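Local coordinates for transcriptional regulator, LacI family protein (PDB 3K9C) that probably acts as a LacI-family DNA-binding transcription factor that recognises cis-regulatory sequences and so regulates transcription, at residues D119-L124 against A273-V278; H126-H131 against S157-V162; A130-A135 against E174-L179. One frame throughout, in Å; residues are numbered along the deposited sequence.

Contact 1: D119-L124 against A273-V278; sequences DHLTEL and ATTGPV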
loop_
_atom_site.group_PDB
_atom_site.type_symbol
_atom_site.label_atom_id
_atom_site.label_comp_id
_atom_site.label_asym_id
_atom_site.label_seq_id
_atom_site.Cartn_x
_atom_site.Cartn_y
_atom_site.Cartn_z
ATOM N N ASP B 119 22.301 16.992 6.975
ATOM C CA ASP B 119 23.398 16.959 7.943
ATOM C C ASP B 119 24.048 15.575 7.947
ATOM O O ASP B 119 25.273 15.451 7.947
ATOM C CB ASP B 119 22.899 17.294 9.350
ATOM C CG ASP B 119 22.446 18.736 9.482
ATOM O OD1 ASP B 119 22.803 19.562 8.618
ATOM O OD2 ASP B 119 21.739 19.049 10.464
ATOM N N HIS B 120 23.216 14.537 7.940
ATOM C CA HIS B 120 23.706 13.165 7.930
ATOM C C HIS B 120 24.600 12.905 6.721
ATOM O O HIS B 120 25.675 12.318 6.852
ATOM C CB HIS B 120 22.519 12.188 7.927
ATOM C CG HIS B 120 22.902 10.764 7.672
ATOM N ND1 HIS B 120 23.730 10.055 8.513
ATOM C CD2 HIS B 120 22.573 9.922 6.667
ATOM C CE1 HIS B 120 23.896 8.835 8.035
ATOM N NE2 HIS B 120 23.205 8.728 6.914
ATOM N N LEU B 121 24.154 13.344 5.545
ATOM C CA LEU B 121 24.917 13.141 4.313
ATOM C C LEU B 121 26.206 13.964 4.229
ATOM O O LEU B 121 27.233 13.466 3.779
ATOM C CB LEU B 121 24.040 13.428 3.091
ATOM C CG LEU B 121 22.914 12.413 2.859
ATOM C CD1 LEU B 121 21.950 12.955 1.808
ATOM C CD2 LEU B 121 23.507 11.062 2.440
ATOM N N THR B 122 26.165 15.221 4.649
ATOM C CA THR B 122 27.377 16.022 4.590
ATOM C C THR B 122 28.369 15.446 5.615
ATOM O O THR B 122 29.569 15.345 5.338
ATOM C CB THR B 122 27.067 17.530 4.845
ATOM O OG1 THR B 122 26.381 17.686 6.091
ATOM C CG2 THR B 122 26.167 18.088 3.716
ATOM N N GLU B 123 27.865 15.015 6.775
ATOM C CA GLU B 123 28.732 14.429 7.798
ATOM C C GLU B 123 29.443 13.193 7.259
ATOM O O GLU B 123 30.534 12.857 7.720
ATOM C CB GLU B 123 27.935 14.046 9.051
ATOM C CG GLU B 123 28.815 13.566 10.212
ATOM C CD GLU B 123 28.016 13.066 11.414
ATOM O OE1 GLU B 123 27.270 13.868 12.020
ATOM O OE2 GLU B 123 28.135 11.869 11.752
ATOM N N LEU B 124 28.825 12.510 6.293
ATOM C CA LEU B 124 29.430 11.321 5.684
ATOM C C LEU B 124 30.325 11.732 4.513
ATOM O O LEU B 124 30.845 10.886 3.779
ATOM C CB LEU B 124 28.352 10.332 5.204
ATOM C CG LEU B 124 27.772 9.356 6.242
ATOM C CD1 LEU B 124 26.510 8.678 5.693
ATOM C CD2 LEU B 124 28.829 8.308 6.603
ATOM N N ALA B 273 20.705 0.854 5.787
ATOM C CA ALA B 273 21.832 0.568 4.904
ATOM C C ALA B 273 21.917 1.268 3.547
ATOM O O ALA B 273 22.724 0.868 2.701
ATOM C CB ALA B 273 21.916 -0.943 4.698
ATOM N N THR B 274 21.112 2.303 3.321
ATOM C CA THR B 274 21.153 2.994 2.033
ATOM C C THR B 274 22.001 4.262 2.012
ATOM O O THR B 274 21.983 5.007 1.033
ATOM C CB THR B 274 19.732 3.338 1.528
ATOM O OG1 THR B 274 19.049 4.128 2.512
ATOM C CG2 THR B 274 18.947 2.056 1.255
ATOM N N THR B 275 22.737 4.512 3.091
ATOM C CA THR B 275 23.612 5.682 3.156
ATOM C C THR B 275 24.982 5.254 3.663
ATOM O O THR B 275 25.097 4.272 4.389
ATOM C CB THR B 275 23.048 6.777 4.091
ATOM O OG1 THR B 275 22.764 6.214 5.376
ATOM C CG2 THR B 275 21.782 7.376 3.507
ATOM N N GLY B 276 26.019 5.983 3.263
ATOM C CA GLY B 276 27.369 5.656 3.688
ATOM C C GLY B 276 28.373 6.671 3.184
ATOM O O GLY B 276 27.997 7.620 2.499
ATOM N N PRO B 277 29.664 6.500 3.500
ATOM C CA PRO B 277 30.682 7.450 3.041
ATOM C C PRO B 277 30.618 7.687 1.531
ATOM O O PRO B 277 30.259 6.790 0.764
ATOM C CB PRO B 277 31.990 6.787 3.470
ATOM C CG PRO B 277 31.591 6.025 4.710
ATOM C CD PRO B 277 30.270 5.413 4.291
ATOM N N VAL B 278 30.966 8.900 1.115
ATOM C CA VAL B 278 30.967 9.261 -0.302
ATOM C C VAL B 278 32.008 8.439 -1.032
ATOM O O VAL B 278 33.074 8.169 -0.488
ATOM C CB VAL B 278 31.331 10.735 -0.502
ATOM C CG1 VAL B 278 31.047 11.173 -1.935
ATOM C CG2 VAL B 278 30.565 11.557 0.455
#
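His120 carries its CG anti to the backbone N (chi1 170°), and Thr275 holds OG1 between its own backbone N and carbonyl carbon (chi1 53°). The imidazole and the hydroxyl meet where helix 110-123 packs on the tail after strand 262-270, in the periplasmic binding protein-like fold of the LacI family. His120 NE2 and Thr275 OG1 are 3.0 Å apart, in a nearly straight hydrogen bond (170°). OG1 sits at the ring edge, in plane, and either group could donate. Thr275 OG1 also bonds to Thr234 OG1, so the hydroxyl has two partners. On the same threonine, CG2 touches Leu121 CD2 at 4.2 Å.

Leu124 is the residue that the other segment covers most. Its two methyls lie over the extended backbone of Gly276. CD1 is 3.7 Å from Gly276 N, and CD2 is 4.0 Å from Pro277 CD. The polar atoms of Gly276 are satisfied elsewhere: N pairs with Ser216 OG and O with His126 NE2. The backbone of Leu124 joins in as well. Its O receives a CA-H...O contact from Pro277 CA at 3.5 Å, and a weak hydrogen bond from Val278 N at 3.3 Å.

Contact 2: H126-H131 against S157-V162; sequences HRNIAH and SASATV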
loop_
_atom_site.group_PDB
_atom_site.type_symbol
_atom_site.label_atom_id
_atom_site.label_comp_id
_atom_site.label_asym_id
_atom_site.label_seq_id
_atom_site.Cartn_x
_atom_site.Cartn_y
_atom_site.Cartn_z
ATOM N N HIS B 126 29.447 13.771 1.777
ATOM C CA HIS B 126 28.786 14.113 0.520
ATOM C C HIS B 126 28.688 15.622 0.296
ATOM O O HIS B 126 28.437 16.383 1.232
ATOM C CB HIS B 126 27.380 13.486 0.489
ATOM C CG HIS B 126 27.385 11.988 0.467
ATOM N ND1 HIS B 126 27.645 11.260 -0.676
ATOM C CD2 HIS B 126 27.189 11.081 1.452
ATOM C CE1 HIS B 126 27.604 9.971 -0.392
ATOM N NE2 HIS B 126 27.331 9.832 0.891
ATOM N N ARG B 127 28.884 16.050 -0.948
ATOM C CA ARG B 127 28.801 17.466 -1.293
ATOM C C ARG B 127 27.869 17.704 -2.485
ATOM O O ARG B 127 27.154 18.711 -2.526
ATOM C CB ARG B 127 30.203 18.019 -1.578
ATOM C CG ARG B 127 31.141 17.900 -0.381
ATOM C CD ARG B 127 32.493 18.531 -0.650
ATOM N NE ARG B 127 32.389 19.975 -0.844
ATOM C CZ ARG B 127 33.431 20.794 -0.907
ATOM N NH1 ARG B 127 34.661 20.312 -0.790
ATOM N NH2 ARG B 127 33.243 22.095 -1.088
ATOM N N ASN B 128 27.883 16.798 -3.460
ATOM C CA ASN B 128 26.987 16.922 -4.610
ATOM C C ASN B 128 25.752 16.151 -4.191
ATOM O O ASN B 128 25.654 14.947 -4.420
ATOM C CB ASN B 128 27.579 16.277 -5.860
ATOM C CG ASN B 128 28.805 17.000 -6.355
ATOM O OD1 ASN B 128 29.925 16.516 -6.209
ATOM N ND2 ASN B 128 28.601 18.178 -6.935
ATOM N N ILE B 129 24.820 16.851 -3.563
ATOM C CA ILE B 129 23.612 16.223 -3.074
ATOM C C ILE B 129 22.374 16.720 -3.788
ATOM O O ILE B 129 22.200 17.926 -4.002
ATOM C CB ILE B 129 23.483 16.460 -1.568
ATOM C CG1 ILE B 129 24.764 15.970 -0.876
ATOM C CG2 ILE B 129 22.249 15.741 -1.023
ATOM C CD1 ILE B 129 24.907 16.409 0.566
ATOM N N ALA B 130 21.512 15.774 -4.150
ATOM C CA ALA B 130 20.293 16.097 -4.858
ATOM C C ALA B 130 19.031 15.790 -4.070
ATOM O O ALA B 130 19.003 14.919 -3.192
ATOM C CB ALA B 130 20.258 15.357 -6.186
ATOM N N HIS B 131 17.980 16.531 -4.391
ATOM C CA HIS B 131 16.695 16.332 -3.758
ATOM C C HIS B 131 15.652 16.183 -4.854
ATOM O O HIS B 131 15.627 16.968 -5.808
ATOM C CB HIS B 131 16.349 17.525 -2.849
ATOM C CG HIS B 131 14.960 17.477 -2.289
ATOM N ND1 HIS B 131 14.497 16.422 -1.529
ATOM C CD2 HIS B 131 13.929 18.345 -2.397
ATOM C CE1 HIS B 131 13.240 16.645 -1.194
ATOM N NE2 HIS B 131 12.871 17.807 -1.705
ATOM N N SER B 157 25.613 25.341 -1.788
ATOM C CA SER B 157 24.579 25.831 -2.695
ATOM C C SER B 157 24.910 25.622 -4.174
ATOM O O SER B 157 24.004 25.484 -4.992
ATOM C CB SER B 157 24.307 27.320 -2.449
ATOM O OG SER B 157 23.592 27.526 -1.242
ATOM N N ALA B 158 26.195 25.596 -4.517
ATOM C CA ALA B 158 26.601 25.416 -5.913
ATOM C C ALA B 158 26.644 23.949 -6.360
ATOM O O ALA B 158 26.815 23.662 -7.547
ATOM C CB ALA B 158 27.961 26.081 -6.156
ATOM N N SER B 159 26.496 23.022 -5.417
ATOM C CA SER B 159 26.495 21.603 -5.763
ATOM C C SER B 159 25.192 20.950 -5.304
ATOM O O SER B 159 25.115 19.724 -5.140
ATOM C CB SER B 159 27.707 20.895 -5.153
ATOM O OG SER B 159 27.823 21.147 -3.768
ATOM N N ALA B 160 24.169 21.783 -5.104
ATOM C CA ALA B 160 22.861 21.315 -4.679
ATOM C C ALA B 160 21.931 21.270 -5.887
ATOM O O ALA B 160 21.841 22.235 -6.651
ATOM C CB ALA B 160 22.288 22.245 -3.598
ATOM N N THR B 161 21.244 20.148 -6.064
ATOM C CA THR B 161 20.329 19.990 -7.186
ATOM C C THR B 161 18.932 19.581 -6.720
ATOM O O THR B 161 18.786 18.693 -5.887
ATOM C CB THR B 161 20.841 18.912 -8.153
ATOM O OG1 THR B 161 22.211 19.170 -8.471
ATOM C CG2 THR B 161 20.021 18.905 -9.438
ATOM N N VAL B 162 17.909 20.245 -7.251
ATOM C CA VAL B 162 16.534 19.907 -6.911
ATOM C C VAL B 162 15.761 19.621 -8.189
ATOM O O VAL B 162 15.682 20.467 -9.073
ATOM C CB VAL B 162 15.786 21.043 -6.188
ATOM C CG1 VAL B 162 14.370 20.562 -5.845
ATOM C CG2 VAL B 162 16.517 21.457 -4.919
HETATM O O HOH W 1 23.660 18.201 -6.705
#
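Ser159 O is approached by three donors. Water 1 donates to it at 2.6 Å, Ile129 N makes a weak bond at 3.3 Å, and Asn128 CA adds a CA-H...O contact. Strands 129-133 and 160-164 lie next to each other and run parallel. They are the two strands of a beta-alpha-beta unit whose crossover contains helix 140-153. The short strand segments run at 19° to each other.

Further along, the backbone bonds improve. Thr161 N reaches Ile129 O at 3.2 Å, and His131 N reaches Thr161 O at 2.7 Å. Water 1 also donates weakly to Ile129 O, so it links the two segments.

Near Arg127, the Ser159 side chain reaches back. OG lies between its backbone N and carbonyl carbon (chi1 52°) and donates to Arg127 O at 2.8 Å, from well above the carbonyl plane. Leu156 O is a second acceptor near OG, and the two must share its single proton. Asn128 ND2 packs on Ser159 CB at 3.4 Å.

Ala130 and Thr161 share one face of the sheet, covered by Leu179 of helix 169-181. Their CB atoms are 4.1 Å apart. Ile129, Ala160, His131 and Val162 line the other face. There His131 and Val162 lie side by side, pointing the same way. His131 ND1 is bonded to Val190 O, while its CD2 meets Val162 CG1 at 4.1 Å.

Contact 3: A130-A135 against E174-L179; sequences AHIDGA and EGMHTL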
loop_
_atom_site.group_PDB
_atom_site.type_symbol
_atom_site.label_atom_id
_atom_site.label_comp_id
_atom_site.label_asym_id
_atom_site.label_seq_id
_atom_site.Cartn_x
_atom_site.Cartn_y
_atom_site.Cartn_z
ATOM N N ALA B 130 21.512 15.774 -4.150
ATOM C CA ALA B 130 20.293 16.097 -4.858
ATOM C C ALA B 130 19.031 15.790 -4.070
ATOM O O ALA B 130 19.003 14.919 -3.192
ATOM C CB ALA B 130 20.258 15.357 -6.186
ATOM N N HIS B 131 17.980 16.531 -4.391
ATOM C CA HIS B 131 16.695 16.332 -3.758
ATOM C C HIS B 131 15.652 16.183 -4.854
ATOM O O HIS B 131 15.627 16.968 -5.808
ATOM C CB HIS B 131 16.349 17.525 -2.849
ATOM C CG HIS B 131 14.960 17.477 -2.289
ATOM N ND1 HIS B 131 14.497 16.422 -1.529
ATOM C CD2 HIS B 131 13.929 18.345 -2.397
ATOM C CE1 HIS B 131 13.240 16.645 -1.194
ATOM N NE2 HIS B 131 12.871 17.807 -1.705
ATOM N N ILE B 132 14.836 15.138 -4.748
ATOM C CA ILE B 132 13.743 14.923 -5.691
ATOM C C ILE B 132 12.557 15.368 -4.827
ATOM O O ILE B 132 12.185 14.683 -3.865
ATOM C CB ILE B 132 13.636 13.422 -6.108
ATOM C CG1 ILE B 132 14.922 12.996 -6.822
ATOM C CG2 ILE B 132 12.439 13.211 -7.048
ATOM C CD1 ILE B 132 14.973 11.519 -7.224
ATOM N N ASP B 133 12.002 16.541 -5.134
ATOM C CA ASP B 133 10.907 17.092 -4.331
ATOM C C ASP B 133 9.529 16.501 -4.576
ATOM O O ASP B 133 9.320 15.736 -5.517
ATOM C CB ASP B 133 10.844 18.626 -4.465
ATOM C CG ASP B 133 10.339 19.093 -5.821
ATOM O OD1 ASP B 133 9.504 18.398 -6.444
ATOM O OD2 ASP B 133 10.766 20.184 -6.254
ATOM N N GLY B 134 8.589 16.866 -3.711
ATOM C CA GLY B 134 7.242 16.345 -3.826
ATOM C C GLY B 134 6.280 17.213 -4.604
ATOM O O GLY B 134 5.067 17.063 -4.475
ATOM N N ALA B 135 6.817 18.121 -5.414
ATOM C CA ALA B 135 5.991 19.009 -6.211
ATOM C C ALA B 135 5.082 19.821 -5.301
ATOM O O ALA B 135 5.555 20.507 -4.403
ATOM C CB ALA B 135 5.163 18.205 -7.210
ATOM N N GLU B 174 12.142 8.432 -12.461
ATOM C CA GLU B 174 12.380 9.474 -13.456
ATOM C C GLU B 174 13.340 10.534 -12.933
ATOM O O GLU B 174 14.294 10.911 -13.615
ATOM C CB GLU B 174 11.061 10.117 -13.891
ATOM C CG GLU B 174 10.313 9.297 -14.931
ATOM C CD GLU B 174 11.155 9.047 -16.186
ATOM O OE1 GLU B 174 11.411 10.015 -16.935
ATOM O OE2 GLU B 174 11.571 7.889 -16.421
ATOM N N GLY B 175 13.094 11.003 -11.717
ATOM C CA GLY B 175 13.974 11.998 -11.138
ATOM C C GLY B 175 15.403 11.501 -11.045
ATOM O O GLY B 175 16.335 12.254 -11.292
HETATM N N MSE B 176 15.584 10.233 -10.693
HETATM C CA MSE B 176 16.927 9.678 -10.572
HETATM C C MSE B 176 17.580 9.584 -11.947
HETATM O O MSE B 176 18.780 9.830 -12.096
HETATM C CB MSE B 176 16.880 8.300 -9.903
HETATM C CG MSE B 176 18.249 7.718 -9.504
HETATM SE SE MSE B 176 19.270 8.833 -8.246
HETATM C CE MSE B 176 17.853 9.938 -7.600
ATOM N N HIS B 177 16.777 9.229 -12.944
ATOM C CA HIS B 177 17.255 9.121 -14.315
ATOM C C HIS B 177 17.771 10.500 -14.735
ATOM O O HIS B 177 18.891 10.635 -15.234
ATOM C CB HIS B 177 16.106 8.687 -15.223
ATOM C CG HIS B 177 16.444 8.709 -16.677
ATOM N ND1 HIS B 177 17.452 7.938 -17.217
ATOM C CD2 HIS B 177 15.929 9.430 -17.703
ATOM C CE1 HIS B 177 17.543 8.186 -18.513
ATOM N NE2 HIS B 177 16.632 9.086 -18.832
ATOM N N THR B 178 16.950 11.520 -14.513
ATOM C CA THR B 178 17.322 12.892 -14.847
ATOM C C THR B 178 18.661 13.234 -14.194
ATOM O O THR B 178 19.572 13.738 -14.852
ATOM C CB THR B 178 16.276 13.901 -14.330
ATOM O OG1 THR B 178 14.983 13.577 -14.858
ATOM C CG2 THR B 178 16.654 15.306 -14.734
ATOM N N LEU B 179 18.774 12.949 -12.896
ATOM C CA LEU B 179 19.988 13.237 -12.140
ATOM C C LEU B 179 21.212 12.519 -12.683
ATOM O O LEU B 179 22.307 13.070 -12.680
ATOM C CB LEU B 179 19.791 12.882 -10.656
ATOM C CG LEU B 179 18.714 13.726 -9.956
ATOM C CD1 LEU B 179 18.436 13.204 -8.537
ATOM C CD2 LEU B 179 19.175 15.182 -9.930
#
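Ile132 is the main bump on the strand, and Gly175 is the hollow it fills. The glycine has no side chain, which leaves room for Ile132 against the helix. Ile132 CD1 rests on the helix backbone, 3.8 Å from Gly175 C. Leu179, one turn further along the helix, is the bump in the other direction. Its CD1 fits between Ala130 CB at 3.7 Å and Ile132 CG1 at 3.9 Å, and its CD2 also touches Ala130 CB.

These side chains lie in the layer between a parallel sheet and helix 169-181, as in the alpha/beta fold of periplasmic binding protein-like domains. The strand and helix segments run roughly antiparallel, at 147°, with their axes 9.2 Å apart. Val200 of helix 194-206 also borders Ile132.

Met176, a selenomethionine, closes the side of the hollow. Its chain bends at chi2 (59°) and again at chi3, crossing Ile132 at about a right angle. Its CE comes within 3.3 Å of Ile132 CD1. That is tighter than usual for two carbons, so the exact position of the methyl is doubtful. The Met176 side chain also touches Val189, Leu203 and Leu204.

How the contacts relate
From the N terminus, the chain first meets contact 1 on helix 110-123. It then turns into strand 129-133, where contacts 2 and 3 both begin and share Ala130 and His131. Contact 2 closes the shortest loop, through helix 140-153 to strand 160-164. Contact 3 closes next, on helix 169-181, so its loop holds the second half of contact 2. Contact 1 closes last, at residues 273-278, and encloses the other two. Contacts 1 and 2 touch where Thr122 CG2 packs on Ile129 CD1. Contacts 2 and 3 touch where Thr161 CG2 meets Leu179 CD2. Contact 1 joins helix 110-123 to the C-terminal tail, contact 2 joins two neighbouring strands, and contact 3 ties their sheet to helix 169-181.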